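Local structure of haloacid delahogenase-like family hydrolase (Xanthomonas campestris pv. campestris, 2PKE) at residues G10-L15 and A245-Q250; A36-I41 and I80-E85; R226-P231 and P237-A242. The protein is a magnesium-binding member of the haloacid dehalogenase-like hydrolases and probably acts as a phosphatase. One frame throughout, in Å; residues are numbered along the deposited sequence.

Contact 1: G10-L15 and A245-Q250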
ATOM      1  N   GLY A  10     -22.008  15.999  23.990  1.00 28.44           N
ATOM      2  CA  GLY A  10     -22.921  16.930  23.350  1.00 27.27           C
ATOM      3  C   GLY A  10     -23.118  16.763  21.859  1.00 29.02           C
ATOM      4  O   GLY A  10     -23.751  17.618  21.251  1.00 29.29           O
ATOM      5  N   GLN A  11     -22.527  15.708  21.276  1.00 27.15           N
ATOM      6  CA  GLN A  11     -22.751  15.325  19.863  1.00 27.70           C
ATOM      7  C   GLN A  11     -22.719  13.802  19.745  1.00 24.88           C
ATOM      8  O   GLN A  11     -22.102  13.123  20.577  1.00 27.23           O
ATOM      9  CB  GLN A  11     -21.720  15.967  18.913  1.00 27.54           C
ATOM     10  CG  GLN A  11     -20.340  15.368  18.992  1.00 24.64           C
ATOM     11  CD  GLN A  11     -19.296  16.229  18.291  1.00 27.66           C
ATOM     12  OE1 GLN A  11     -19.084  17.374  18.682  1.00 31.37           O
ATOM     13  NE2 GLN A  11     -18.640  15.685  17.258  1.00 28.25           N
ATOM     14  N   ALA A  12     -23.356  13.261  18.711  1.00 22.31           N
ATOM     15  CA  ALA A  12     -23.460  11.807  18.537  1.00 19.82           C
ATOM     16  C   ALA A  12     -22.398  11.324  17.544  1.00 21.06           C
ATOM     17  O   ALA A  12     -21.607  10.445  17.872  1.00 26.47           O
ATOM     18  CB  ALA A  12     -24.855  11.392  18.093  1.00 19.35           C
ATOM     19  N   ILE A  13     -22.307  11.948  16.369  1.00 23.79           N
ATOM     20  CA  ILE A  13     -21.275  11.571  15.399  1.00 20.04           C
ATOM     21  C   ILE A  13     -19.916  12.137  15.872  1.00 21.65           C
ATOM     22  O   ILE A  13     -19.832  13.278  16.303  1.00 22.42           O
ATOM     23  CB  ILE A  13     -21.629  12.091  13.973  1.00 20.30           C
ATOM     24  CG1 ILE A  13     -22.876  11.419  13.398  1.00 21.96           C
ATOM     25  CG2 ILE A  13     -20.393  12.025  12.981  1.00 15.46           C
ATOM     26  CD1 ILE A  13     -22.857   9.959  13.422  1.00 18.36           C
ATOM     27  N   GLN A  14     -18.863  11.337  15.818  1.00 21.48           N
ATOM     28  CA  GLN A  14     -17.547  11.775  16.277  1.00 19.80           C
ATOM     29  C   GLN A  14     -16.491  11.794  15.184  1.00 20.98           C
ATOM     30  O   GLN A  14     -15.463  12.443  15.352  1.00 22.93           O
ATOM     31  CB  GLN A  14     -17.056  10.860  17.409  1.00 18.68           C
ATOM     32  CG  GLN A  14     -17.962  10.779  18.633  1.00 20.49           C
ATOM     33  CD  GLN A  14     -17.976  12.024  19.431  1.00 21.43           C
ATOM     34  OE1 GLN A  14     -17.043  12.837  19.343  1.00 28.08           O
ATOM     35  NE2 GLN A  14     -19.022  12.200  20.265  1.00 17.10           N
ATOM     36  N   LEU A  15     -16.722  11.080  14.077  1.00 19.27           N
ATOM     37  CA  LEU A  15     -15.707  10.886  13.078  1.00 19.46           C
ATOM     38  C   LEU A  15     -16.322  10.944  11.690  1.00 20.28           C
ATOM     39  O   LEU A  15     -17.343  10.359  11.455  1.00 15.41           O
ATOM     40  CB  LEU A  15     -14.989   9.562  13.274  1.00 21.08           C
ATOM     41  CG  LEU A  15     -13.877   9.197  12.299  1.00 22.39           C
ATOM     42  CD1 LEU A  15     -12.636  10.134  12.362  1.00 19.02           C
ATOM     43  CD2 LEU A  15     -13.411   7.737  12.510  1.00 22.00           C
ATOM     44  N   ALA A 245     -27.689  15.018  14.189  1.00 22.84           N
ATOM     45  CA  ALA A 245     -28.919  15.296  14.931  1.00 22.50           C
ATOM     46  C   ALA A 245     -29.777  14.029  15.053  1.00 22.07           C
ATOM     47  O   ALA A 245     -30.235  13.698  16.122  1.00 20.09           O
ATOM     48  CB  ALA A 245     -29.694  16.409  14.283  1.00 21.02           C
ATOM     49  N   GLN A 246     -29.948  13.328  13.933  1.00 21.74           N
ATOM     50  CA  GLN A 246     -30.704  12.070  13.845  1.00 19.93           C
ATOM     51  C   GLN A 246     -30.097  11.011  14.767  1.00 22.74           C
ATOM     52  O   GLN A 246     -30.800  10.333  15.526  1.00 24.11           O
ATOM     53  CB  GLN A 246     -30.665  11.619  12.382  1.00 19.44           C
ATOM     54  CG  GLN A 246     -31.487  10.365  12.034  1.00 24.55           C
ATOM     55  CD  GLN A 246     -31.549  10.053  10.503  1.00 25.30           C
ATOM     56  OE1 GLN A 246     -31.204  10.879   9.664  1.00 25.91           O
ATOM     57  NE2 GLN A 246     -31.961   8.821  10.174  1.00 28.63           N
ATOM     58  N   ALA A 247     -28.774  10.900  14.725  1.00 20.07           N
ATOM     59  CA  ALA A 247     -28.042   9.910  15.548  1.00 20.74           C
ATOM     60  C   ALA A 247     -28.263  10.139  17.050  1.00 18.61           C
ATOM     61  O   ALA A 247     -28.459   9.200  17.862  1.00 20.71           O
ATOM     62  CB  ALA A 247     -26.527   9.979  15.205  1.00 16.72           C
ATOM     63  N   GLY A 248     -28.184  11.401  17.422  1.00 18.14           N
ATOM     64  CA  GLY A 248     -28.377  11.795  18.812  1.00 20.05           C
ATOM     65  C   GLY A 248     -29.773  11.514  19.341  1.00 21.15           C
ATOM     66  O   GLY A 248     -29.912  11.156  20.471  1.00 20.11           O
ATOM     67  N   ARG A 249     -30.807  11.649  18.518  1.00 25.17           N
ATOM     68  CA  ARG A 249     -32.176  11.329  18.944  1.00 24.61           C
ATOM     69  C   ARG A 249     -32.365   9.820  19.165  1.00 28.04           C
ATOM     70  O   ARG A 249     -33.305   9.402  19.833  1.00 27.55           O
ATOM     71  CB  ARG A 249     -33.173  11.813  17.892  1.00 21.85           C
ATOM     72  CG  ARG A 249     -33.482  13.285  17.897  1.00 24.13           C
ATOM     73  CD  ARG A 249     -34.611  13.625  16.945  1.00 24.33           C
ATOM     74  NE  ARG A 249     -34.198  13.708  15.530  1.00 26.47           N
ATOM     75  CZ  ARG A 249     -33.680  14.790  14.946  1.00 23.04           C
ATOM     76  NH1 ARG A 249     -33.498  15.919  15.606  1.00 22.73           N
ATOM     77  NH2 ARG A 249     -33.334  14.757  13.667  1.00 28.55           N
ATOM     78  N   GLN A 250     -31.485   9.007  18.589  1.00 30.59           N
ATOM     79  CA  GLN A 250     -31.575   7.558  18.676  1.00 36.97           C
ATOM     80  C   GLN A 250     -30.608   6.944  19.669  1.00 41.97           C
ATOM     81  O   GLN A 250     -30.642   5.738  19.859  1.00 45.71           O
ATOM     82  CB  GLN A 250     -31.257   6.939  17.324  1.00 36.60           C
ATOM     83  CG  GLN A 250     -32.146   7.403  16.189  1.00 39.34           C
ATOM     84  CD  GLN A 250     -31.770   6.723  14.895  1.00 46.57           C
ATOM     85  OE1 GLN A 250     -30.745   6.039  14.816  1.00 52.57           O
ATOM     86  NE2 GLN A 250     -32.587   6.903  13.871  1.00 51.17           N
TER
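The methyl group of Ala12 presses against one side of the C-terminal helix, between Ala247 and Gly248. Its CB lies 3.4 Å from the backbone N of Gly248 and 3.6 Å from CB of Ala247. The backbones come closest here, with the CA atoms of Ala12 and Gly248 4.9 Å apart. This is the tight part of the contact. Ile13 adds a looser touch. Its CG1 branch lies beside the backbone N and anti to the carbonyl carbon (chi1 -66°), which carries CD1 across to the Ala247 methyl at 4.1 Å. The Ala247 methyl thus meets both Ala12 and Ile13. No hydrogen bond links the two segments directly. Just before segment 245-250, on the same helix, Asp244 OD1 accepts hydrogen bonds from the backbone N of both Ala12 and Ile13.

The solvent side is different. Gly248 is exposed at the margin of the contact. The CB of Gln11 points away from the helix. Its NE2 bonds to Ile13 O at 2.9 Å, in the carbonyl plane, and also to Asp127 O. The bond from Gln11 NE2 to Ile13 O closes the loop back on itself.

The loop leads straight into strand 15-18, a central strand of the parallel sheet of this Rossmann-like HAD core. Helix 236-250 reaches the sheet here through Trp202 of strand 202-205. Trp202 touches both Ile13 and Ala247, on the buried side.

Contact 2: A36-I41 and I80-E85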
ATOM      1  N   ALA A  36      -8.943   6.021 -23.329  1.00 27.69           N
ATOM      2  CA  ALA A  36      -9.009   6.585 -24.689  1.00 26.13           C
ATOM      3  C   ALA A  36      -7.657   6.562 -25.376  1.00 25.00           C
ATOM      4  O   ALA A  36      -7.595   6.402 -26.585  1.00 24.61           O
ATOM      5  CB  ALA A  36      -9.566   8.031 -24.666  1.00 25.87           C
ATOM      6  N   ASP A  37      -6.572   6.732 -24.627  1.00 21.88           N
ATOM      7  CA  ASP A  37      -5.217   6.611 -25.222  1.00 23.64           C
ATOM      8  C   ASP A  37      -4.943   5.158 -25.573  1.00 20.63           C
ATOM      9  O   ASP A  37      -4.408   4.887 -26.645  1.00 24.33           O
ATOM     10  CB  ASP A  37      -4.117   7.137 -24.293  1.00 23.61           C
ATOM     11  CG  ASP A  37      -4.154   8.649 -24.111  1.00 30.12           C
ATOM     12  OD1 ASP A  37      -4.508   9.370 -25.060  1.00 44.88           O
ATOM     13  OD2 ASP A  37      -3.826   9.111 -22.998  1.00 39.07           O
ATOM     14  N   PHE A  38      -5.334   4.234 -24.688  1.00 20.64           N
ATOM     15  CA  PHE A  38      -5.270   2.782 -24.944  1.00 21.46           C
ATOM     16  C   PHE A  38      -5.980   2.416 -26.255  1.00 24.31           C
ATOM     17  O   PHE A  38      -5.379   1.841 -27.153  1.00 25.97           O
ATOM     18  CB  PHE A  38      -5.885   2.037 -23.755  1.00 25.04           C
ATOM     19  CG  PHE A  38      -5.949   0.548 -23.910  1.00 19.93           C
ATOM     20  CD1 PHE A  38      -4.791  -0.212 -24.035  1.00 21.58           C
ATOM     21  CD2 PHE A  38      -7.154  -0.117 -23.873  1.00 23.37           C
ATOM     22  CE1 PHE A  38      -4.857  -1.597 -24.136  1.00 19.96           C
ATOM     23  CE2 PHE A  38      -7.202  -1.515 -24.002  1.00 22.93           C
ATOM     24  CZ  PHE A  38      -6.045  -2.229 -24.133  1.00 19.98           C
ATOM     25  N   GLU A  39      -7.244   2.806 -26.368  1.00 24.05           N
ATOM     26  CA  GLU A  39      -8.057   2.591 -27.572  1.00 22.90           C
ATOM     27  C   GLU A  39      -7.400   3.208 -28.807  1.00 20.25           C
ATOM     28  O   GLU A  39      -7.378   2.597 -29.871  1.00 23.35           O
ATOM     29  CB  GLU A  39      -9.472   3.155 -27.313  1.00 26.58           C
ATOM     30  CG  GLU A  39     -10.419   3.247 -28.511  1.00 16.47           C
ATOM     31  N   ALA A  40      -6.819   4.398 -28.654  1.00 23.79           N
ATOM     32  CA  ALA A  40      -6.079   5.064 -29.744  1.00 23.33           C
ATOM     33  C   ALA A  40      -4.876   4.232 -30.162  1.00 24.07           C
ATOM     34  O   ALA A  40      -4.632   4.069 -31.344  1.00 23.52           O
ATOM     35  CB  ALA A  40      -5.657   6.462 -29.352  1.00 23.87           C
ATOM     36  N   ILE A  41      -4.119   3.677 -29.220  1.00 23.86           N
ATOM     37  CA  ILE A  41      -3.034   2.719 -29.607  1.00 22.61           C
ATOM     38  C   ILE A  41      -3.577   1.501 -30.387  1.00 23.96           C
ATOM     39  O   ILE A  41      -3.066   1.131 -31.484  1.00 21.32           O
ATOM     40  CB  ILE A  41      -2.232   2.211 -28.386  1.00 20.04           C
ATOM     41  CG1 ILE A  41      -1.499   3.367 -27.727  1.00 21.21           C
ATOM     42  CG2 ILE A  41      -1.234   1.164 -28.823  1.00 19.52           C
ATOM     43  CD1 ILE A  41      -1.137   3.108 -26.349  1.00 20.13           C
ATOM     44  N   ILE A  80      -1.685  -4.232 -21.007  1.00 15.92           N
ATOM     45  CA  ILE A  80      -0.661  -4.846 -21.867  1.00 19.64           C
ATOM     46  C   ILE A  80      -1.208  -6.217 -22.301  1.00 22.07           C
ATOM     47  O   ILE A  80      -1.224  -6.588 -23.508  1.00 21.65           O
ATOM     48  CB  ILE A  80       0.748  -4.958 -21.168  1.00 20.72           C
ATOM     49  CG1 ILE A  80       1.440  -3.571 -21.093  1.00 22.68           C
ATOM     50  CG2 ILE A  80       1.642  -5.971 -21.921  1.00 18.67           C
ATOM     51  CD1 ILE A  80       2.472  -3.389 -19.948  1.00 19.24           C
ATOM     52  N   GLU A  81      -1.679  -6.950 -21.304  1.00 20.77           N
ATOM     53  CA  GLU A  81      -2.204  -8.294 -21.498  1.00 23.56           C
ATOM     54  C   GLU A  81      -3.393  -8.283 -22.455  1.00 20.67           C
ATOM     55  O   GLU A  81      -3.494  -9.102 -23.362  1.00 21.99           O
ATOM     56  CB  GLU A  81      -2.541  -8.851 -20.119  1.00 24.85           C
ATOM     57  CG  GLU A  81      -2.586 -10.332 -20.000  1.00 39.40           C
ATOM     58  CD  GLU A  81      -2.283 -10.798 -18.573  1.00 47.89           C
ATOM     59  OE1 GLU A  81      -2.910 -10.286 -17.615  1.00 43.22           O
ATOM     60  OE2 GLU A  81      -1.406 -11.676 -18.419  1.00 50.67           O
ATOM     61  N   THR A  82      -4.286  -7.328 -22.270  1.00 21.99           N
ATOM     62  CA  THR A  82      -5.444  -7.169 -23.159  1.00 21.08           C
ATOM     63  C   THR A  82      -5.069  -6.847 -24.610  1.00 21.00           C
ATOM     64  O   THR A  82      -5.677  -7.390 -25.557  1.00 24.14           O
ATOM     65  CB  THR A  82      -6.346  -6.041 -22.678  1.00 21.61           C
ATOM     66  OG1 THR A  82      -6.715  -6.240 -21.303  1.00 18.74           O
ATOM     67  CG2 THR A  82      -7.609  -5.982 -23.506  1.00 16.53           C
ATOM     68  N   ALA A  83      -4.097  -5.937 -24.803  1.00 20.90           N
ATOM     69  CA  ALA A  83      -3.629  -5.560 -26.169  1.00 17.93           C
ATOM     70  C   ALA A  83      -2.993  -6.705 -26.912  1.00 18.93           C
ATOM     71  O   ALA A  83      -3.198  -6.862 -28.133  1.00 16.39           O
ATOM     72  CB  ALA A  83      -2.655  -4.389 -26.108  1.00 16.28           C
ATOM     73  N   ILE A  84      -2.210  -7.504 -26.199  1.00 17.50           N
ATOM     74  CA  ILE A  84      -1.572  -8.649 -26.791  1.00 19.61           C
ATOM     75  C   ILE A  84      -2.657  -9.643 -27.251  1.00 19.27           C
ATOM     76  O   ILE A  84      -2.565 -10.218 -28.351  1.00 16.61           O
ATOM     77  CB  ILE A  84      -0.505  -9.265 -25.839  1.00 18.06           C
ATOM     78  CG1 ILE A  84       0.664  -8.282 -25.682  1.00 20.44           C
ATOM     79  CG2 ILE A  84       0.083 -10.519 -26.434  1.00 12.48           C
ATOM     80  CD1 ILE A  84       1.631  -8.578 -24.555  1.00 21.62           C
ATOM     81  N   GLU A  85      -3.679  -9.830 -26.431  1.00 19.61           N
ATOM     82  CA  GLU A  85      -4.842 -10.665 -26.814  1.00 22.13           C
ATOM     83  C   GLU A  85      -5.627 -10.132 -27.985  1.00 20.50           C
ATOM     84  O   GLU A  85      -5.928 -10.871 -28.944  1.00 18.74           O
ATOM     85  CB  GLU A  85      -5.842 -10.786 -25.665  1.00 26.09           C
ATOM     86  CG  GLU A  85      -5.332 -11.531 -24.466  1.00 34.02           C
ATOM     87  CD  GLU A  85      -5.090 -12.980 -24.755  1.00 46.64           C
ATOM     88  OE1 GLU A  85      -5.934 -13.610 -25.435  1.00 54.78           O
ATOM     89  OE2 GLU A  85      -4.033 -13.482 -24.312  1.00 61.43           O
TER
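Helices 28-42 and 72-86 are neighbours that keep their backbones apart: the nearest CA atoms here, those of Phe38 and Ala83, are 8.6 Å from each other. The Phe38 ring bridges that space. Its CG is anti to the backbone N (chi1 177°), which sends the ring out from its own helix toward the other. The far end of the ring does the touching. CZ meets Thr82, 4.1 Å from its CB, and CE1 meets the methyl CB of Ala83, also at 4.1 Å. The Phe38 and Thr82 side chains cross at about a right angle. All three residues are buried, and no hydrogen bond joins the segments. The helices are consistent with the helical cap that many HAD hydrolases carry beside the Rossmann-like core. The contact is helix packing, away from the metal site. Thr82 turns its carbon side to the ring, with CG2 anti to the backbone N. Its OG1 bonds to Ser78 O, one turn back on the same helix. Leu57 and Val60 of helix 57-68 also touch Thr82, while Ile91 touches Ala83. Nearby on helix 72-86, Glu81 forms a salt bridge with Arg104 of the second subunit.

Contact 3: R226-P231 and P237-A242; sequences RLREVP and PAAVRA
Val230 and Ala239 meet methyl to methyl, with Val230 CG2 only 3.5 Å from Ala239 CB. The valine uses one branch for this. CG2 lies beside the backbone N, while CG1 is anti to it (chi1 178°). Both residues are buried, and their CB atoms point toward the opposite segment.

Arg228 lies alongside the same helix face, farther toward Ala242. Its CB is 4.3 Å from the Ala239 methyl. Two conformers of Arg228 are modelled, and the details that follow hold for one of them. The chain bends at chi2 (-75°), which swings the guanidinium along the helix instead of straight out from the strand. NE then comes to 4.2 Å from the Ala242 methyl. The Ala242 carbonyl O stands oblique to the guanidinium, 4.1 Å from NH2, so this is packing and not a hydrogen bond. NH2 bonds to Gln246 OE1, one turn farther along the helix. NH1 bonds to Pro225 O and makes a weak bond to Leu227 O. The charged end is thus shared between the helix and carbonyls on its own side.

This is part of the Rossmann-like HAD core, a parallel sheet with flanking helices. The chain passes from strand 227-229, outermost within this chain, through a short connection into the C-terminal helix. The strand pairs with strand 202-205, whose Ile204 touches both Val230 and Ala239.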
ATOM      1  N   ARG A 226     -30.332   6.370   6.840  1.00 22.68           N
ATOM      2  CA  ARG A 226     -28.987   6.645   7.348  1.00 22.82           C
ATOM      3  C   ARG A 226     -28.022   7.213   6.278  1.00 21.64           C
ATOM      4  O   ARG A 226     -26.836   7.304   6.515  1.00 18.55           O
ATOM      5  CB  ARG A 226     -28.364   5.390   7.921  1.00 23.70           C
ATOM      6  CG  ARG A 226     -29.224   4.708   8.975  1.00 30.56           C
ATOM      7  CD  ARG A 226     -28.518   3.418   9.452  1.00 30.45           C
ATOM      8  NE  ARG A 226     -27.492   3.699  10.472  1.00 26.24           N
ATOM      9  CZ  ARG A 226     -27.756   4.085  11.718  1.00 34.71           C
ATOM     10  NH1 ARG A 226     -29.002   4.276  12.133  1.00 38.68           N
ATOM     11  NH2 ARG A 226     -26.760   4.291  12.567  1.00 35.47           N
ATOM     12  N   LEU A 227     -28.560   7.585   5.128  1.00 19.01           N
ATOM     13  CA  LEU A 227     -27.805   8.140   4.039  1.00 24.51           C
ATOM     14  C   LEU A 227     -28.422   9.496   3.641  1.00 23.74           C
ATOM     15  O   LEU A 227     -29.636   9.658   3.707  1.00 27.04           O
ATOM     16  CB  LEU A 227     -27.976   7.163   2.879  1.00 26.28           C
ATOM     17  CG  LEU A 227     -27.540   7.482   1.488  1.00 30.59           C
ATOM     18  CD1 LEU A 227     -26.059   7.624   1.554  1.00 28.68           C
ATOM     19  CD2 LEU A 227     -27.919   6.310   0.612  1.00 28.99           C
ATOM     20  N   ARG A 228     -27.575  10.439   3.245  0.50 22.39           N
ATOM     21  CA  ARG A 228     -27.996  11.671   2.532  0.50 20.72           C
ATOM     22  C   ARG A 228     -27.310  11.672   1.188  0.50 20.43           C
ATOM     23  O   ARG A 228     -26.132  11.298   1.078  0.50 19.41           O
ATOM     24  CB  ARG A 228     -27.559  12.922   3.282  0.50 22.24           C
ATOM     25  CG  ARG A 228     -28.113  13.053   4.679  0.50 20.13           C
ATOM     26  CD  ARG A 228     -29.577  13.444   4.649  0.50 22.57           C
ATOM     27  NE  ARG A 228     -30.075  13.651   6.010  0.50 24.40           N
ATOM     28  CZ  ARG A 228     -30.583  12.700   6.788  0.50 25.21           C
ATOM     29  NH1 ARG A 228     -30.675  11.425   6.370  0.50 12.75           N
ATOM     30  NH2 ARG A 228     -30.976  13.027   8.017  0.50 25.44           N
ATOM     31  N   GLU A 229     -28.032  12.077   0.150  1.00 19.26           N
ATOM     32  CA  GLU A 229     -27.398  12.303  -1.132  1.00 22.06           C
ATOM     33  C   GLU A 229     -27.189  13.793  -1.202  1.00 22.84           C
ATOM     34  O   GLU A 229     -28.133  14.569  -1.076  1.00 23.45           O
ATOM     35  CB  GLU A 229     -28.214  11.790  -2.305  1.00 21.99           C
ATOM     36  CG  GLU A 229     -27.369  11.736  -3.581  1.00 29.05           C
ATOM     37  CD  GLU A 229     -28.151  11.222  -4.763  1.00 36.45           C
ATOM     38  OE1 GLU A 229     -29.190  10.568  -4.541  1.00 41.28           O
ATOM     39  OE2 GLU A 229     -27.741  11.486  -5.914  1.00 42.81           O
ATOM     40  N   VAL A 230     -25.939  14.177  -1.371  1.00 22.13           N
ATOM     41  CA  VAL A 230     -25.534  15.577  -1.384  1.00 24.85           C
ATOM     42  C   VAL A 230     -24.803  15.868  -2.707  1.00 25.51           C
ATOM     43  O   VAL A 230     -23.753  15.302  -2.945  1.00 27.42           O
ATOM     44  CB  VAL A 230     -24.602  15.864  -0.211  1.00 25.06           C
ATOM     45  CG1 VAL A 230     -24.147  17.316  -0.265  1.00 27.15           C
ATOM     46  CG2 VAL A 230     -25.292  15.488   1.146  1.00 23.30           C
ATOM     47  N   PRO A 231     -25.386  16.714  -3.586  1.00 24.52           N
ATOM     48  CA  PRO A 231     -24.845  16.894  -4.943  1.00 25.87           C
ATOM     49  C   PRO A 231     -23.429  17.491  -5.054  1.00 21.82           C
ATOM     50  O   PRO A 231     -22.705  17.124  -5.947  1.00 23.45           O
ATOM     51  CB  PRO A 231     -25.863  17.824  -5.620  1.00 23.81           C
ATOM     52  CG  PRO A 231     -27.057  17.776  -4.790  1.00 27.02           C
ATOM     53  CD  PRO A 231     -26.625  17.477  -3.395  1.00 29.29           C
ATOM     54  N   PRO A 237     -21.101  19.754   5.100  1.00 21.67           N
ATOM     55  CA  PRO A 237     -21.128  20.097   6.527  1.00 20.03           C
ATOM     56  C   PRO A 237     -22.558  20.074   7.099  1.00 19.00           C
ATOM     57  O   PRO A 237     -22.785  19.465   8.160  1.00 20.14           O
ATOM     58  CB  PRO A 237     -20.469  21.500   6.560  1.00 20.39           C
ATOM     59  CG  PRO A 237     -19.652  21.568   5.289  1.00 22.33           C
ATOM     60  CD  PRO A 237     -20.465  20.836   4.301  1.00 21.53           C
ATOM     61  N   ALA A 238     -23.512  20.644   6.367  1.00 17.89           N
ATOM     62  CA  ALA A 238     -24.943  20.602   6.758  1.00 20.50           C
ATOM     63  C   ALA A 238     -25.469  19.159   6.886  1.00 19.41           C
ATOM     64  O   ALA A 238     -26.237  18.835   7.792  1.00 20.54           O
ATOM     65  CB  ALA A 238     -25.818  21.405   5.743  1.00 20.02           C
ATOM     66  N   ALA A 239     -25.036  18.306   5.976  1.00 19.32           N
ATOM     67  CA  ALA A 239     -25.451  16.896   5.938  1.00 20.35           C
ATOM     68  C   ALA A 239     -24.898  16.169   7.134  1.00 19.30           C
ATOM     69  O   ALA A 239     -25.617  15.416   7.747  1.00 23.23           O
ATOM     70  CB  ALA A 239     -25.049  16.206   4.600  1.00 19.37           C
ATOM     71  N   VAL A 240     -23.651  16.451   7.497  1.00 19.41           N
ATOM     72  CA  VAL A 240     -23.028  15.832   8.678  1.00 20.09           C
ATOM     73  C   VAL A 240     -23.817  16.209   9.932  1.00 21.98           C
ATOM     74  O   VAL A 240     -24.137  15.342  10.774  1.00 20.31           O
ATOM     75  CB  VAL A 240     -21.524  16.210   8.831  1.00 17.28           C
ATOM     76  CG1 VAL A 240     -20.965  15.814  10.303  1.00 15.65           C
ATOM     77  CG2 VAL A 240     -20.719  15.562   7.722  1.00 20.46           C
ATOM     78  N   ARG A 241     -24.149  17.498  10.030  1.00 20.13           N
ATOM     79  CA  ARG A 241     -24.886  18.015  11.155  1.00 24.54           C
ATOM     80  C   ARG A 241     -26.264  17.378  11.258  1.00 20.68           C
ATOM     81  O   ARG A 241     -26.731  17.138  12.357  1.00 20.21           O
ATOM     82  CB  ARG A 241     -25.080  19.509  11.023  1.00 24.93           C
ATOM     83  CG  ARG A 241     -23.891  20.291  11.342  1.00 32.72           C
ATOM     84  CD  ARG A 241     -24.114  21.781  11.094  1.00 35.09           C
ATOM     85  NE  ARG A 241     -22.814  22.305  10.804  1.00 43.09           N
ATOM     86  CZ  ARG A 241     -22.451  22.906   9.681  1.00 43.19           C
ATOM     87  NH1 ARG A 241     -23.339  23.206   8.722  1.00 29.20           N
ATOM     88  NH2 ARG A 241     -21.176  23.266   9.567  1.00 39.45           N
ATOM     89  N   ALA A 242     -26.913  17.153  10.106  1.00 19.98           N
ATOM     90  CA  ALA A 242     -28.246  16.606  10.069  1.00 17.59           C
ATOM     91  C   ALA A 242     -28.201  15.148  10.517  1.00 19.25           C
ATOM     92  O   ALA A 242     -29.067  14.711  11.277  1.00 18.63           O
ATOM     93  CB  ALA A 242     -28.874  16.721   8.616  1.00 16.40           C
TER

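Contacts 1 and 3 share helix 236-250 and have centres 13 Å apart. They touch where Gln246 OE1 and Arg228 NH2 lie 2.7 Å apart. They join the C-terminal helix to two parts of the core: the loop before strand 15-18 and the edge strand 227-229. Contact 2 lies on the opposite side of the chain's centre, with its centre about 50 Å from that of contact 1 and 41 Å from that of contact 3. The magnesium ion is held by Asp19, Asp21 and Asn187. In contact 3 the Val230 side chain is about 11 Å from that of Asn187, too far for direct contact.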